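Local coordinates for DNA replication and repair protein RecF (Caldanaerobacter subterraneus subsp. tengcongensis, PDB 5Z69) that mediates recombination in the RecFOR pathway of DNA repair as an ABC-type ATPase, and probably binds single-stranded DNA, at residues E12-F18 and Y74-L80; S44-E48 and F59-K63. One frame throughout, in Å; residues are numbered along the deposited sequence.

Interaction 1 (E12-F18 and Y74-L80); sequences EIFVDNF and YFYVRGL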
ATOM      1  N   GLU A  12      34.370   2.586  28.752  1.00 23.11           N
ATOM      2  CA  GLU A  12      35.502   2.922  27.934  1.00 20.14           C
ATOM      3  C   GLU A  12      35.386   2.201  26.609  1.00 27.11           C
ATOM      4  O   GLU A  12      34.648   1.215  26.480  1.00 22.27           O
ATOM      5  CB  GLU A  12      36.832   2.530  28.642  1.00 20.91           C
ATOM      6  CG  GLU A  12      37.042   1.042  28.672  1.00 32.58           C
ATOM      7  CD  GLU A  12      38.448   0.634  29.092  1.00 38.13           C
ATOM      8  OE1 GLU A  12      38.863   0.986  30.212  1.00 30.06           O
ATOM      9  OE2 GLU A  12      39.142  -0.042  28.302  1.00 33.87           O
ATOM     10  N   ILE A  13      36.128   2.682  25.623  1.00 24.46           N
ATOM     11  CA  ILE A  13      36.231   1.972  24.364  1.00 25.77           C
ATOM     12  C   ILE A  13      37.675   2.060  23.895  1.00 21.54           C
ATOM     13  O   ILE A  13      38.374   3.061  24.142  1.00 23.23           O
ATOM     14  CB  ILE A  13      35.276   2.542  23.283  1.00 21.81           C
ATOM     15  CG1 ILE A  13      35.098   1.551  22.120  1.00 25.97           C
ATOM     16  CG2 ILE A  13      35.783   3.887  22.767  1.00 24.15           C
ATOM     17  CD1 ILE A  13      33.949   1.944  21.124  1.00 24.60           C
ATOM     18  N   PHE A  14      38.118   1.011  23.220  1.00 24.11           N
ATOM     19  CA  PHE A  14      39.459   0.994  22.645  1.00 24.57           C
ATOM     20  C   PHE A  14      39.308   0.804  21.142  1.00 22.65           C
ATOM     21  O   PHE A  14      38.651  -0.145  20.721  1.00 25.51           O
ATOM     22  CB  PHE A  14      40.310  -0.130  23.227  1.00 26.58           C
ATOM     23  CG  PHE A  14      41.720  -0.156  22.688  1.00 34.20           C
ATOM     24  CD1 PHE A  14      42.686   0.700  23.211  1.00 33.27           C
ATOM     25  CD2 PHE A  14      42.080  -1.024  21.664  1.00 35.76           C
ATOM     26  CE1 PHE A  14      43.990   0.701  22.716  1.00 32.86           C
ATOM     27  CE2 PHE A  14      43.395  -1.036  21.151  0.73 29.30           C
ATOM     28  CZ  PHE A  14      44.339  -0.174  21.665  1.00 30.75           C
ATOM     29  N   VAL A  15      39.896   1.697  20.344  1.00 21.17           N
ATOM     30  CA  VAL A  15      39.804   1.578  18.896  1.00 22.29           C
ATOM     31  C   VAL A  15      41.178   1.433  18.247  1.00 28.28           C
ATOM     32  O   VAL A  15      42.092   2.192  18.520  1.00 26.27           O
ATOM     33  CB  VAL A  15      39.052   2.779  18.279  1.00 30.87           C
ATOM     34  CG1 VAL A  15      37.563   2.711  18.641  1.00 31.33           C
ATOM     35  CG2 VAL A  15      39.652   4.104  18.765  1.00 22.93           C
ATOM     36  N   ASP A  16      41.301   0.441  17.377  1.00 25.71           N
ATOM     37  CA  ASP A  16      42.566   0.119  16.733  1.00 28.78           C
ATOM     38  C   ASP A  16      42.348  -0.015  15.214  1.00 29.81           C
ATOM     39  O   ASP A  16      41.606  -0.883  14.776  1.00 23.09           O
ATOM     40  CB  ASP A  16      43.132  -1.173  17.344  1.00 25.80           C
ATOM     41  CG  ASP A  16      44.499  -1.556  16.783  1.00 39.74           C
ATOM     42  OD1 ASP A  16      45.132  -0.714  16.098  1.00 31.02           O
ATOM     43  OD2 ASP A  16      44.925  -2.710  17.041  1.00 28.78           O
ATOM     44  N   ASN A  17      42.993   0.843  14.425  1.00 28.20           N
ATOM     45  CA  ASN A  17      42.785   0.891  12.962  1.00 24.51           C
ATOM     46  C   ASN A  17      41.327   1.072  12.565  1.00 25.89           C
ATOM     47  O   ASN A  17      40.889   0.574  11.514  1.00 28.50           O
ATOM     48  CB  ASN A  17      43.315  -0.368  12.275  1.00 31.26           C
ATOM     49  CG  ASN A  17      44.824  -0.501  12.375  1.00 37.73           C
ATOM     50  OD1 ASN A  17      45.543   0.492  12.454  1.00 32.19           O
ATOM     51  ND2 ASN A  17      45.306  -1.733  12.372  1.00 30.66           N
ATOM     52  N   PHE A  18      40.556   1.760  13.398  1.00 26.44           N
ATOM     53  CA  PHE A  18      39.171   1.978  13.041  1.00 24.04           C
ATOM     54  C   PHE A  18      39.045   3.310  12.306  1.00 26.56           C
ATOM     55  O   PHE A  18      39.340   4.351  12.877  1.00 26.25           O
ATOM     56  CB  PHE A  18      38.254   1.944  14.272  1.00 24.91           C
ATOM     57  CG  PHE A  18      36.792   1.950  13.914  1.00 27.31           C
ATOM     58  CD1 PHE A  18      36.108   0.758  13.714  1.00 25.47           C
ATOM     59  CD2 PHE A  18      36.114   3.144  13.732  1.00 23.67           C
ATOM     60  CE1 PHE A  18      34.762   0.752  13.380  1.00 27.14           C
ATOM     61  CE2 PHE A  18      34.751   3.149  13.385  1.00 25.01           C
ATOM     62  CZ  PHE A  18      34.081   1.947  13.208  1.00 24.09           C
ATOM     63  N   TYR A  74      43.197  -5.021   9.297  1.00 27.94           N
ATOM     64  CA  TYR A  74      42.101  -5.289  10.240  1.00 31.08           C
ATOM     65  C   TYR A  74      41.701  -4.035  10.990  1.00 36.30           C
ATOM     66  O   TYR A  74      42.456  -3.063  11.046  1.00 28.46           O
ATOM     67  CB  TYR A  74      42.496  -6.347  11.289  1.00 24.77           C
ATOM     68  CG  TYR A  74      43.478  -5.810  12.325  1.00 23.38           C
ATOM     69  CD1 TYR A  74      44.856  -5.848  12.095  1.00 24.61           C
ATOM     70  CD2 TYR A  74      43.028  -5.259  13.522  1.00 24.02           C
ATOM     71  CE1 TYR A  74      45.768  -5.354  13.039  1.00 24.58           C
ATOM     72  CE2 TYR A  74      43.912  -4.769  14.459  1.00 30.24           C
ATOM     73  CZ  TYR A  74      45.286  -4.830  14.223  1.00 23.61           C
ATOM     74  OH  TYR A  74      46.125  -4.315  15.161  1.00 27.74           O
ATOM     75  N   PHE A  75      40.527  -4.071  11.607  1.00 29.48           N
ATOM     76  CA  PHE A  75      40.271  -3.150  12.706  1.00 27.43           C
ATOM     77  C   PHE A  75      39.817  -3.930  13.931  1.00 25.99           C
ATOM     78  O   PHE A  75      39.409  -5.096  13.847  1.00 23.09           O
ATOM     79  CB  PHE A  75      39.252  -2.074  12.333  1.00 24.65           C
ATOM     80  CG  PHE A  75      37.810  -2.560  12.256  1.00 28.59           C
ATOM     81  CD1 PHE A  75      37.058  -2.774  13.410  1.00 33.68           C
ATOM     82  CD2 PHE A  75      37.196  -2.746  11.030  1.00 24.91           C
ATOM     83  CE1 PHE A  75      35.729  -3.194  13.335  1.00 26.77           C
ATOM     84  CE2 PHE A  75      35.864  -3.184  10.936  1.00 29.55           C
ATOM     85  CZ  PHE A  75      35.119  -3.398  12.085  1.00 22.74           C
ATOM     86  N   TYR A  76      39.866  -3.265  15.069  1.00 23.98           N
ATOM     87  CA  TYR A  76      39.519  -3.907  16.306  1.00 23.01           C
ATOM     88  C   TYR A  76      38.898  -2.892  17.232  1.00 21.97           C
ATOM     89  O   TYR A  76      39.441  -1.793  17.420  1.00 22.16           O
ATOM     90  CB  TYR A  76      40.769  -4.536  16.931  1.00 28.78           C
ATOM     91  CG  TYR A  76      40.583  -5.068  18.344  1.00 26.28           C
ATOM     92  CD1 TYR A  76      39.937  -6.277  18.572  1.00 25.37           C
ATOM     93  CD2 TYR A  76      41.049  -4.364  19.438  1.00 25.23           C
ATOM     94  CE1 TYR A  76      39.791  -6.787  19.868  1.00 25.77           C
ATOM     95  CE2 TYR A  76      40.909  -4.872  20.746  1.00 24.97           C
ATOM     96  CZ  TYR A  76      40.291  -6.093  20.936  1.00 22.64           C
ATOM     97  OH  TYR A  76      40.101  -6.607  22.194  1.00 27.08           O
ATOM     98  N   VAL A  77      37.758  -3.253  17.809  1.00 24.16           N
ATOM     99  CA  VAL A  77      37.097  -2.382  18.783  1.00 21.82           C
ATOM    100  C   VAL A  77      36.782  -3.184  20.032  1.00 21.91           C
ATOM    101  O   VAL A  77      36.259  -4.303  19.927  1.00 22.12           O
ATOM    102  CB  VAL A  77      35.803  -1.755  18.209  1.00 35.36           C
ATOM    103  CG1 VAL A  77      35.146  -0.842  19.239  1.00 21.88           C
ATOM    104  CG2 VAL A  77      36.098  -0.967  16.934  1.00 26.03           C
ATOM    105  N   ARG A  78      37.095  -2.617  21.198  1.00 22.74           N
ATOM    106  CA  ARG A  78      36.763  -3.250  22.480  0.57 25.71           C
ATOM    107  C   ARG A  78      36.097  -2.262  23.408  1.00 28.45           C
ATOM    108  O   ARG A  78      36.612  -1.172  23.672  1.00 22.20           O
ATOM    109  CB  ARG A  78      37.978  -3.820  23.220  0.57 23.97           C
ATOM    110  CG  ARG A  78      37.600  -4.195  24.681  0.57 17.79           C
ATOM    111  CD  ARG A  78      38.791  -4.163  25.676  0.57 28.48           C
ATOM    112  NE  ARG A  78      39.909  -4.787  25.031  0.57 27.54           N
ATOM    113  CZ  ARG A  78      41.141  -4.309  24.923  0.57 21.46           C
ATOM    114  NH1 ARG A  78      41.534  -3.174  25.494  0.57 16.05           N
ATOM    115  NH2 ARG A  78      41.990  -5.029  24.229  0.57 16.54           N
ATOM    116  N   GLY A  79      34.916  -2.642  23.881  1.00 22.18           N
ATOM    117  CA  GLY A  79      34.171  -1.813  24.821  1.00 21.73           C
ATOM    118  C   GLY A  79      34.014  -2.547  26.137  1.00 24.63           C
ATOM    119  O   GLY A  79      33.861  -3.780  26.165  1.00 22.67           O
ATOM    120  N   LEU A  80      34.047  -1.795  27.230  1.00 19.57           N
ATOM    121  CA  LEU A  80      33.701  -2.344  28.539  1.00 18.75           C
ATOM    122  C   LEU A  80      32.393  -1.677  28.946  1.00 24.55           C
ATOM    123  O   LEU A  80      32.290  -0.461  29.003  1.00 26.67           O
ATOM    124  CB  LEU A  80      34.807  -2.096  29.573  1.00 19.67           C
ATOM    125  CG  LEU A  80      36.229  -2.650  29.279  1.00 31.29           C
ATOM    126  CD1 LEU A  80      37.241  -2.288  30.384  1.00 24.91           C
ATOM    127  CD2 LEU A  80      36.242  -4.161  29.078  1.00 24.43           C
TER
HETATM  128  O   HOH W   1      40.981  -2.087  28.196  1.00 34.04           O
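Asp16 and Tyr74 reach each other across two antiparallel strands, and the aspartate is worth tracing outward. Its CB lies 4.1 Å from CB of Tyr76, the residue paired with it. From there CG stands anti to the backbone N (chi1 -177°), which carries the carboxylate past Tyr76 and out beside the Tyr74 ring, close to CE2. OD2 then takes the hydroxyl: Tyr74 OH donates to it at 2.7 Å, arriving from above the carboxylate plane, with ring and carboxylate nearly at a right angle. OD1 sits farther off. Asn17 ND2 lies over one face of the same tyrosine ring, 3.6 Å from CZ and displaced to the rim, and also gives Tyr74 O a weak hydrogen bond.

The backbones form a regular antiparallel ladder. Asp16 pairs with Tyr76 and Phe14 with Arg78 through two bonds each, and Leu80 N adds one to Glu12 O. Strand 9-16 also bonds to 24-27 on its other edge (Ile13 with Leu26, Val15 with Gln24), so it runs between 24-27 and 74-83 in the antiparallel sheet of this ABC-type ATPase. On the face bearing Asp16, Phe14 crosses Tyr76 at about a right angle, its CD2 at the edge of the tyrosine ring. Tyr76 OH has its main partner in Glu92. Arg78 has two conformers; in the one described, less surely placed, NH2 donates to Tyr76 OH and a water links NH1 weakly to Glu12 OE2. Glu12 runs alongside Leu80, its CD 3.4 Å from Leu80 CD1.

The other face covers helix 43-55. Here Ile13 CD1 packs 3.6 Å from Val77 CG1, while Val77 CG2 meets Phe18. The Phe18 edge points into the face of Phe75 in a T-shaped pair, centroids 5.2 Å apart and planes at 87°.

Interaction 2 (S44-E48 and F59-K63); sequences SNLLE and FRGSK. With AGS (phosphothiophosphoric acid-adenylate ester), chain C.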
ATOM      1  N   SER A  44      31.888  11.198  13.817  1.00 35.15           N
ATOM      2  CA  SER A  44      30.881  10.198  13.502  1.00 35.10           C
ATOM      3  C   SER A  44      31.514   8.808  13.467  1.00 27.66           C
ATOM      4  O   SER A  44      30.852   7.811  13.764  1.00 31.29           O
ATOM      5  CB  SER A  44      30.182  10.506  12.170  1.00 36.04           C
ATOM      6  OG  SER A  44      31.125  10.434  11.112  1.00 56.14           O
ATOM      7  N   ASN A  45      32.789   8.745  13.089  1.00 28.48           N
ATOM      8  CA  ASN A  45      33.506   7.483  13.153  1.00 35.78           C
ATOM      9  C   ASN A  45      33.494   6.900  14.591  1.00 31.37           C
ATOM     10  O   ASN A  45      33.341   5.703  14.783  1.00 26.46           O
ATOM     11  CB  ASN A  45      34.953   7.659  12.666  1.00 37.97           C
ATOM     12  CG  ASN A  45      35.035   8.049  11.190  1.00 35.46           C
ATOM     13  OD1 ASN A  45      34.071   7.920  10.455  1.00 34.94           O
ATOM     14  ND2 ASN A  45      36.198   8.537  10.766  1.00 31.56           N
ATOM     15  N   LEU A  46      33.633   7.756  15.594  1.00 31.34           N
ATOM     16  CA  LEU A  46      33.672   7.250  16.971  1.00 34.83           C
ATOM     17  C   LEU A  46      32.292   6.731  17.383  1.00 34.86           C
ATOM     18  O   LEU A  46      32.186   5.672  18.030  1.00 28.20           O
ATOM     19  CB  LEU A  46      34.173   8.325  17.929  1.00 28.11           C
ATOM     20  CG  LEU A  46      34.043   7.997  19.420  1.00 35.66           C
ATOM     21  CD1 LEU A  46      34.862   6.774  19.820  1.00 28.31           C
ATOM     22  CD2 LEU A  46      34.462   9.207  20.245  1.00 23.54           C
ATOM     23  N   LEU A  47      31.241   7.464  17.022  1.00 28.80           N
ATOM     24  CA  LEU A  47      29.878   6.983  17.249  1.00 24.72           C
ATOM     25  C   LEU A  47      29.619   5.682  16.503  1.00 23.33           C
ATOM     26  O   LEU A  47      28.971   4.760  17.033  1.00 26.06           O
ATOM     27  CB  LEU A  47      28.859   8.042  16.819  1.00 28.38           C
ATOM     28  CG  LEU A  47      28.250   8.877  17.955  1.00 35.78           C
ATOM     29  CD1 LEU A  47      29.321   9.354  18.896  1.00 38.22           C
ATOM     30  CD2 LEU A  47      27.481  10.052  17.432  1.00 42.91           C
ATOM     31  N   GLU A  48      30.152   5.585  15.287  1.00 22.90           N
ATOM     32  CA  GLU A  48      30.028   4.362  14.517  1.00 23.27           C
ATOM     33  C   GLU A  48      30.722   3.204  15.247  1.00 26.21           C
ATOM     34  O   GLU A  48      30.227   2.082  15.256  1.00 27.84           O
ATOM     35  CB  GLU A  48      30.621   4.549  13.116  1.00 28.64           C
ATOM     36  CG  GLU A  48      30.522   3.333  12.185  1.00 25.85           C
ATOM     37  CD  GLU A  48      31.093   3.633  10.783  1.00 34.29           C
ATOM     38  OE1 GLU A  48      30.386   3.415   9.770  1.00 35.31           O
ATOM     39  OE2 GLU A  48      32.242   4.097  10.699  1.00 32.54           O
ATOM     40  N   PHE A  59      26.179   1.895  11.364  1.00 33.43           N
ATOM     41  CA  PHE A  59      24.862   2.541  11.289  1.00 34.64           C
ATOM     42  C   PHE A  59      24.715   3.346  10.000  1.00 35.74           C
ATOM     43  O   PHE A  59      23.622   3.743   9.641  1.00 33.34           O
ATOM     44  CB  PHE A  59      24.594   3.444  12.503  1.00 35.73           C
ATOM     45  CG  PHE A  59      25.353   4.744  12.496  1.00 36.21           C
ATOM     46  CD1 PHE A  59      24.796   5.890  11.944  1.00 34.34           C
ATOM     47  CD2 PHE A  59      26.610   4.836  13.079  1.00 28.31           C
ATOM     48  CE1 PHE A  59      25.493   7.089  11.943  1.00 36.09           C
ATOM     49  CE2 PHE A  59      27.315   6.045  13.093  1.00 34.22           C
ATOM     50  CZ  PHE A  59      26.756   7.168  12.519  1.00 38.84           C
ATOM     51  N   ARG A  60      25.820   3.600   9.316  1.00 34.25           N
ATOM     52  CA  ARG A  60      25.768   4.351   8.072  1.00 37.21           C
ATOM     53  C   ARG A  60      25.502   3.439   6.879  1.00 38.79           C
ATOM     54  O   ARG A  60      25.340   3.911   5.755  1.00 47.01           O
ATOM     55  CB  ARG A  60      27.070   5.098   7.846  1.00 35.36           C
ATOM     56  CG  ARG A  60      27.396   6.150   8.861  1.00 41.81           C
ATOM     57  CD  ARG A  60      28.883   6.110   9.107  1.00 48.50           C
ATOM     58  NE  ARG A  60      29.472   7.430   9.056  1.00 52.11           N
ATOM     59  CZ  ARG A  60      30.726   7.695   9.384  1.00 51.26           C
ATOM     60  NH1 ARG A  60      31.534   6.721   9.789  1.00 47.14           N
ATOM     61  NH2 ARG A  60      31.170   8.942   9.300  1.00 60.92           N
ATOM     62  N   GLY A  61      25.476   2.132   7.125  1.00 34.76           N
ATOM     63  CA  GLY A  61      25.264   1.169   6.062  1.00 32.13           C
ATOM     64  C   GLY A  61      26.530   0.803   5.307  1.00 43.79           C
ATOM     65  O   GLY A  61      26.456   0.139   4.273  1.00 48.52           O
ATOM     66  N   SER A  62      27.691   1.214   5.819  1.00 41.97           N
ATOM     67  CA  SER A  62      28.966   0.934   5.141  1.00 33.89           C
ATOM     68  C   SER A  62      29.366  -0.528   5.238  1.00 42.82           C
ATOM     69  O   SER A  62      29.056  -1.189   6.218  1.00 38.51           O
ATOM     70  CB  SER A  62      30.076   1.798   5.722  1.00 28.71           C
ATOM     71  OG  SER A  62      29.658   3.146   5.830  1.00 47.58           O
ATOM     72  N   LYS A  63      30.055  -1.034   4.216  1.00 35.40           N
ATOM     73  CA  LYS A  63      30.637  -2.368   4.284  1.00 34.90           C
ATOM     74  C   LYS A  63      31.725  -2.369   5.341  1.00 35.56           C
ATOM     75  O   LYS A  63      32.396  -1.359   5.526  1.00 37.93           O
ATOM     76  CB  LYS A  63      31.246  -2.797   2.939  1.00 41.45           C
ATOM     77  CG  LYS A  63      30.385  -2.519   1.717  1.00 46.26           C
ATOM     78  CD  LYS A  63      31.242  -2.561   0.458  1.00 52.98           C
TER
HETATM   79  PG  AGS C 401      30.121  14.027  11.486  1.00103.17           P
HETATM   80  S1G AGS C 401      29.418  14.480  13.252  1.00 90.99           S
HETATM   81  O2G AGS C 401      30.228  15.330  10.624  1.00 75.11           O
HETATM   82  O3G AGS C 401      29.073  13.084  10.816  1.00 72.41           O
HETATM   83  PB  AGS C 401      32.926  13.950  11.138  1.00 56.28           P
HETATM   84  O1B AGS C 401      33.865  14.178  12.275  1.00 58.29           O
HETATM   85  O2B AGS C 401      32.603  15.261  10.400  1.00 61.66           O
HETATM   86  O3B AGS C 401      31.526  13.306  11.615  1.00 47.47           O
HETATM   87  PA  AGS C 401      33.872  11.464  10.219  1.00 48.19           P
HETATM   88  O1A AGS C 401      33.856  11.106  11.711  1.00 52.33           O
HETATM   89  O2A AGS C 401      32.880  10.795   9.318  1.00 35.65           O
HETATM   90  O3A AGS C 401      33.668  13.041  10.063  1.00 86.42           O
HETATM   91  O5' AGS C 401      35.301  11.269   9.646  1.00 69.04           O
HETATM   92  C5' AGS C 401      35.462  10.631   8.410  1.00 66.83           C
HETATM   93  C4' AGS C 401      36.847  11.001   7.980  1.00 65.87           C
HETATM   94  O4' AGS C 401      37.692   9.831   8.061  1.00 50.36           O
HETATM   95  C3' AGS C 401      36.934  11.495   6.540  1.00 65.90           C
HETATM   96  O3' AGS C 401      37.943  12.492   6.415  1.00 62.49           O
HETATM   97  C2' AGS C 401      37.216  10.206   5.764  1.00 69.72           C
HETATM   98  O2' AGS C 401      37.949  10.441   4.565  1.00 69.67           O
HETATM   99  C1' AGS C 401      38.067   9.413   6.763  1.00 64.71           C
HETATM  100  N9  AGS C 401      37.894   7.973   6.668  1.00 57.69           N
HETATM  101  C8  AGS C 401      36.734   7.280   6.411  1.00 54.04           C
HETATM  102  N7  AGS C 401      36.891   5.982   6.356  1.00 56.32           N
HETATM  103  C5  AGS C 401      38.242   5.798   6.596  1.00 57.94           C
HETATM  104  C6  AGS C 401      39.053   4.649   6.668  1.00 60.82           C
HETATM  105  N6  AGS C 401      38.584   3.407   6.514  1.00 61.07           N
HETATM  106  N1  AGS C 401      40.373   4.818   6.900  1.00 66.86           N
HETATM  107  C2  AGS C 401      40.843   6.060   7.061  1.00 62.25           C
HETATM  108  N3  AGS C 401      40.180   7.218   7.015  1.00 58.73           N
HETATM  109  C4  AGS C 401      38.877   7.014   6.781  1.00 57.09           C
HETATM  110  O   HOH W   2      27.761   1.415  13.749  1.00 25.27           O
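Phe59 lays the edge of its ring on the helix backbone, CE2 being 3.5 Å from Glu48 CA and also touching Glu48 CB. One face of that ring carries Arg60 CG, so the arginine starts out over its neighbour before bending at chi2 and chi3 to reach the helix. At the ring edge, in its plane, a water accepts from Phe59 N and donates to Glu48 O.

Arg60 NH1 has two acceptors. Asn45 OD1 receives it at 2.9 Å in a fairly straight bond (161°) that lies in both the carbonyl and the guanidinium planes. Glu48 OE2, also 2.9 Å from NH1, makes a salt bridge whose hydrogen bond is weak; the glutamate gets there fully extended, CG anti to the backbone N (chi1 -179°). Its carboxylate has further partners, Arg19 on OE2 and Ser58 on OE1.

Ser44, the last residue of the P-loop (Walker A), and Asn45 lie in the first turn of helix 43-55, and both turn backbone amides to the bound ATP analogue. Asn45 N donates to AGS O1A at 2.9 Å (165°), and Ser44 N to AGS O3B at 3.1 Å. Arg60 NH2 comes up beside the alpha-phosphate, although its exact placement is doubtful. Asn45 ND2 is held chiefly by Asn20 OD1, with a weak bond to the ribose oxygen O4'. A leucine at Asn45 would probably cost Arg60 NH1 its one fairly straight bond, leaving the salt bridge to Glu48 to hold it and the guanidinium less well fixed beside the phosphate, and Asn20 OD1 without this donor.

Along the chain the order is 12-18, 44-48, 59-63, 74-80, so interaction 2 is nested inside the loop that interaction 1 closes. Their centres are about 13 Å apart, on the same side of the chain's centre. Helix 43-55 joins them: its start carries interaction 2, and its flank lies under the antiparallel sheet of interaction 1. Phe18 makes the closest contact between them, with CE2 3.2 Å from Asn45 O and its ring also against Glu48, and Ile13 also packs on Leu46. The sheet thus rests on the helix whose first turn holds the nucleotide phosphates, leaving interaction 1 one layer behind the ATP site.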